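PDB 5GMX: carboxylesterase from Uncultured bacterium, which hydrolyses carboxylic esters as a family VIII carboxylesterase and also acts on oxyimino cephalosporins. Local coordinates for residues L117-G122 with N158-V163. Residues are numbered along the deposited sequence; the frame is centred on the assembly and turned at random.
Sequences LSHQAG and NGYHAV. With PMS (phenylmethanesulfonic acid), chain C.
The imidazole of H119 carries Y160 over one face, where Y160 CD1 comes within 3.6 Å of H119 CE1, and takes the backbone N-H of H161 near its edge; the rings of W320 and F165 also meet it. With their planes turned 43° apart, the H119 and Y160 rings make an oblique pair, side by side. The Y160 ring has the N of A162 over one face, offset toward the rim, and O2S of phenylmethanesulfonic acid at its edge. H161 completes the aromatic cluster: its side chain slides past that of H119 and ends with the N of G122 at its edge, 3.8 Å from NE2.

Two hydrogen bonds join the loops, both accepted by H119. The N of H161 lies 2.9 Å from H119 ND1 in an almost straight bond (173°), tilted from the imidazole plane; an amide N-H can only donate, so ND1 is probably the unprotonated nitrogen. Two residues earlier, the N of G159 reaches the carbonyl O of H119 at 2.9 Å. H161 ND1 bonds to G159 O at 2.7 Å, a bent bond that helps hold the turn of its ring.

With CG anti to the backbone N (chi1 -170°), Y160 carries its phenol to the ligand site: OH hydrogen-bonds K74 and lies 3.4 Å from O2S of the ligand, at best a weak bond. CB of A162 lies 3.6 Å from ligand C6. This buried loop junction borders a beta-lactamase-fold active site, where Y160 probably plays the tyrosine of the class C YxN motif beside the S71-K74 SxxK pair.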
ATOM      1  N   LEU A 117      -1.520 -13.529  -4.085  1.00 14.62           N
ATOM      2  CA  LEU A 117      -1.380 -12.382  -3.185  1.00 17.87           C
ATOM      3  C   LEU A 117      -0.041 -12.326  -2.464  1.00 18.68           C
ATOM      4  O   LEU A 117       0.294 -11.287  -1.902  1.00 13.66           O
ATOM      5  CB  LEU A 117      -2.495 -12.384  -2.143  1.00 12.94           C
ATOM      6  CG  LEU A 117      -3.848 -11.941  -2.669  1.00 15.57           C
ATOM      7  CD1 LEU A 117      -4.893 -12.181  -1.605  1.00 20.58           C
ATOM      8  CD2 LEU A 117      -3.758 -10.470  -2.999  1.00 21.39           C
ATOM      9  N   SER A 118       0.713 -13.429  -2.485  1.00 14.39           N
ATOM     10  CA  SER A 118       2.034 -13.463  -1.856  1.00 15.82           C
ATOM     11  C   SER A 118       3.164 -13.471  -2.881  1.00 12.73           C
ATOM     12  O   SER A 118       4.288 -13.873  -2.567  1.00 13.76           O
ATOM     13  CB  SER A 118       2.172 -14.675  -0.926  1.00 12.15           C
ATOM     14  OG  SER A 118       1.871 -15.890  -1.594  1.00 15.56           O
ATOM     15  N   HIS A 119       2.864 -12.997  -4.089  1.00 16.11           N
ATOM     16  CA  HIS A 119       3.860 -12.802  -5.144  1.00 13.17           C
ATOM     17  C   HIS A 119       4.500 -14.125  -5.551  1.00 14.23           C
ATOM     18  O   HIS A 119       5.667 -14.164  -5.921  1.00 14.23           O
ATOM     19  CB  HIS A 119       4.938 -11.801  -4.702  1.00 16.18           C
ATOM     20  CG  HIS A 119       4.377 -10.495  -4.238  1.00 17.52           C
ATOM     21  ND1 HIS A 119       4.151  -9.438  -5.092  1.00 18.51           N
ATOM     22  CD2 HIS A 119       3.956 -10.090  -3.017  1.00 17.51           C
ATOM     23  CE1 HIS A 119       3.630  -8.431  -4.415  1.00 19.83           C
ATOM     24  NE2 HIS A 119       3.502  -8.801  -3.153  1.00 17.75           N
ATOM     25  N   GLN A 120       3.724 -15.202  -5.486  1.00 13.19           N
ATOM     26  CA  GLN A 120       4.217 -16.523  -5.872  1.00 13.04           C
ATOM     27  C   GLN A 120       3.610 -17.057  -7.170  1.00 15.52           C
ATOM     28  O   GLN A 120       3.782 -18.228  -7.483  1.00 16.85           O
ATOM     29  CB  GLN A 120       3.941 -17.527  -4.765  1.00 12.71           C
ATOM     30  CG  GLN A 120       4.545 -17.172  -3.435  1.00 12.55           C
ATOM     31  CD  GLN A 120       4.400 -18.300  -2.444  1.00 17.15           C
ATOM     32  OE1 GLN A 120       5.251 -19.186  -2.378  1.00 20.42           O
ATOM     33  NE2 GLN A 120       3.308 -18.291  -1.685  1.00 13.85           N
ATOM     34  N   ALA A 121       2.874 -16.225  -7.903  1.00 14.72           N
ATOM     35  CA  ALA A 121       2.286 -16.666  -9.167  1.00 20.46           C
ATOM     36  C   ALA A 121       3.298 -16.602 -10.310  1.00 22.20           C
ATOM     37  O   ALA A 121       3.086 -17.195 -11.361  1.00 20.88           O
ATOM     38  CB  ALA A 121       1.055 -15.836  -9.511  1.00 14.23           C
ATOM     39  N   GLY A 122       4.379 -15.853 -10.115  1.00 24.64           N
ATOM     40  CA  GLY A 122       5.440 -15.803 -11.104  1.00 20.06           C
ATOM     41  C   GLY A 122       5.190 -14.897 -12.295  1.00 18.61           C
ATOM     42  O   GLY A 122       5.862 -15.016 -13.312  1.00 20.03           O
ATOM     43  N   ASN A 158       9.077 -16.507  -4.597  1.00 17.17           N
ATOM     44  CA  ASN A 158       8.350 -15.247  -4.625  1.00 17.63           C
ATOM     45  C   ASN A 158       9.162 -14.207  -5.378  1.00 20.34           C
ATOM     46  O   ASN A 158      10.388 -14.158  -5.265  1.00 21.27           O
ATOM     47  CB  ASN A 158       8.004 -14.762  -3.209  1.00 14.80           C
ATOM     48  CG  ASN A 158       9.128 -14.992  -2.213  1.00 21.95           C
ATOM     49  OD1 ASN A 158       9.288 -16.097  -1.692  1.00 22.66           O
ATOM     50  ND2 ASN A 158       9.895 -13.944  -1.924  1.00 16.16           N
ATOM     51  N   GLY A 159       8.473 -13.430  -6.202  1.00 18.17           N
ATOM     52  CA  GLY A 159       9.089 -12.362  -6.961  1.00 17.40           C
ATOM     53  C   GLY A 159       8.123 -11.192  -6.947  1.00 19.70           C
ATOM     54  O   GLY A 159       7.061 -11.249  -7.556  1.00 15.95           O
ATOM     55  N   TYR A 160       8.505 -10.129  -6.251  1.00 20.75           N
ATOM     56  CA  TYR A 160       7.665  -8.943  -6.081  1.00 19.39           C
ATOM     57  C   TYR A 160       6.994  -8.479  -7.376  1.00 14.43           C
ATOM     58  O   TYR A 160       7.662  -8.111  -8.336  1.00 17.01           O
ATOM     59  CB  TYR A 160       8.518  -7.818  -5.503  1.00 20.02           C
ATOM     60  CG  TYR A 160       7.784  -6.578  -5.043  1.00 16.37           C
ATOM     61  CD1 TYR A 160       6.704  -6.661  -4.179  1.00 15.26           C
ATOM     62  CD2 TYR A 160       8.219  -5.320  -5.428  1.00 20.36           C
ATOM     63  CE1 TYR A 160       6.057  -5.520  -3.734  1.00 18.39           C
ATOM     64  CE2 TYR A 160       7.584  -4.171  -4.985  1.00 23.24           C
ATOM     65  CZ  TYR A 160       6.510  -4.278  -4.136  1.00 18.66           C
ATOM     66  OH  TYR A 160       5.889  -3.137  -3.702  1.00 22.27           O
ATOM     67  N   HIS A 161       5.667  -8.532  -7.398  1.00 18.02           N
ATOM     68  CA  HIS A 161       4.886  -8.055  -8.533  1.00 16.92           C
ATOM     69  C   HIS A 161       4.784  -6.531  -8.417  1.00 19.13           C
ATOM     70  O   HIS A 161       3.743  -5.974  -8.062  1.00 17.02           O
ATOM     71  CB  HIS A 161       3.510  -8.747  -8.561  1.00 18.76           C
ATOM     72  CG  HIS A 161       3.588 -10.209  -8.890  1.00 18.03           C
ATOM     73  ND1 HIS A 161       4.535 -11.044  -8.339  1.00 19.78           N
ATOM     74  CD2 HIS A 161       2.845 -10.981  -9.721  1.00 20.23           C
ATOM     75  CE1 HIS A 161       4.379 -12.268  -8.821  1.00 18.84           C
ATOM     76  NE2 HIS A 161       3.363 -12.255  -9.661  1.00 22.49           N
ATOM     77  N   ALA A 162       5.905  -5.877  -8.713  1.00 20.09           N
ATOM     78  CA  ALA A 162       6.164  -4.484  -8.341  1.00 22.21           C
ATOM     79  C   ALA A 162       5.109  -3.470  -8.773  1.00 25.75           C
ATOM     80  O   ALA A 162       4.832  -2.512  -8.048  1.00 27.68           O
ATOM     81  CB  ALA A 162       7.512  -4.063  -8.891  1.00 26.34           C
ATOM     82  N   VAL A 163       4.545  -3.651  -9.960  1.00 22.73           N
ATOM     83  CA  VAL A 163       3.571  -2.691 -10.464  1.00 20.82           C
ATOM     84  C   VAL A 163       2.212  -3.350 -10.672  1.00 20.84           C
ATOM     85  O   VAL A 163       1.176  -2.754 -10.379  1.00 22.11           O
ATOM     86  CB  VAL A 163       4.043  -2.035 -11.781  1.00 25.68           C
ATOM     87  CG1 VAL A 163       2.991  -1.051 -12.298  1.00 23.31           C
ATOM     88  CG2 VAL A 163       5.390  -1.330 -11.579  1.00 30.62           C
TER
HETATM   89  C   PMS C 401       6.298   0.451  -6.478  1.00 44.29           C
HETATM   90  S   PMS C 401       6.629   0.312  -4.734  1.00 41.15           S
HETATM   91  C1  PMS C 401       7.569   0.481  -7.308  1.00 54.11           C
HETATM   92  C2  PMS C 401       8.159   1.693  -7.640  1.00 49.50           C
HETATM   93  C3  PMS C 401       9.319   1.721  -8.403  1.00 47.21           C
HETATM   94  C4  PMS C 401       9.890   0.537  -8.842  1.00 56.63           C
HETATM   95  C5  PMS C 401       9.303  -0.676  -8.514  1.00 49.34           C
HETATM   96  C6  PMS C 401       8.144  -0.702  -7.753  1.00 49.11           C
HETATM   97  O2S PMS C 401       7.892  -0.449  -4.397  1.00 34.59           O
HETATM   98  O1S PMS C 401       6.938   1.661  -4.129  1.00 31.29           O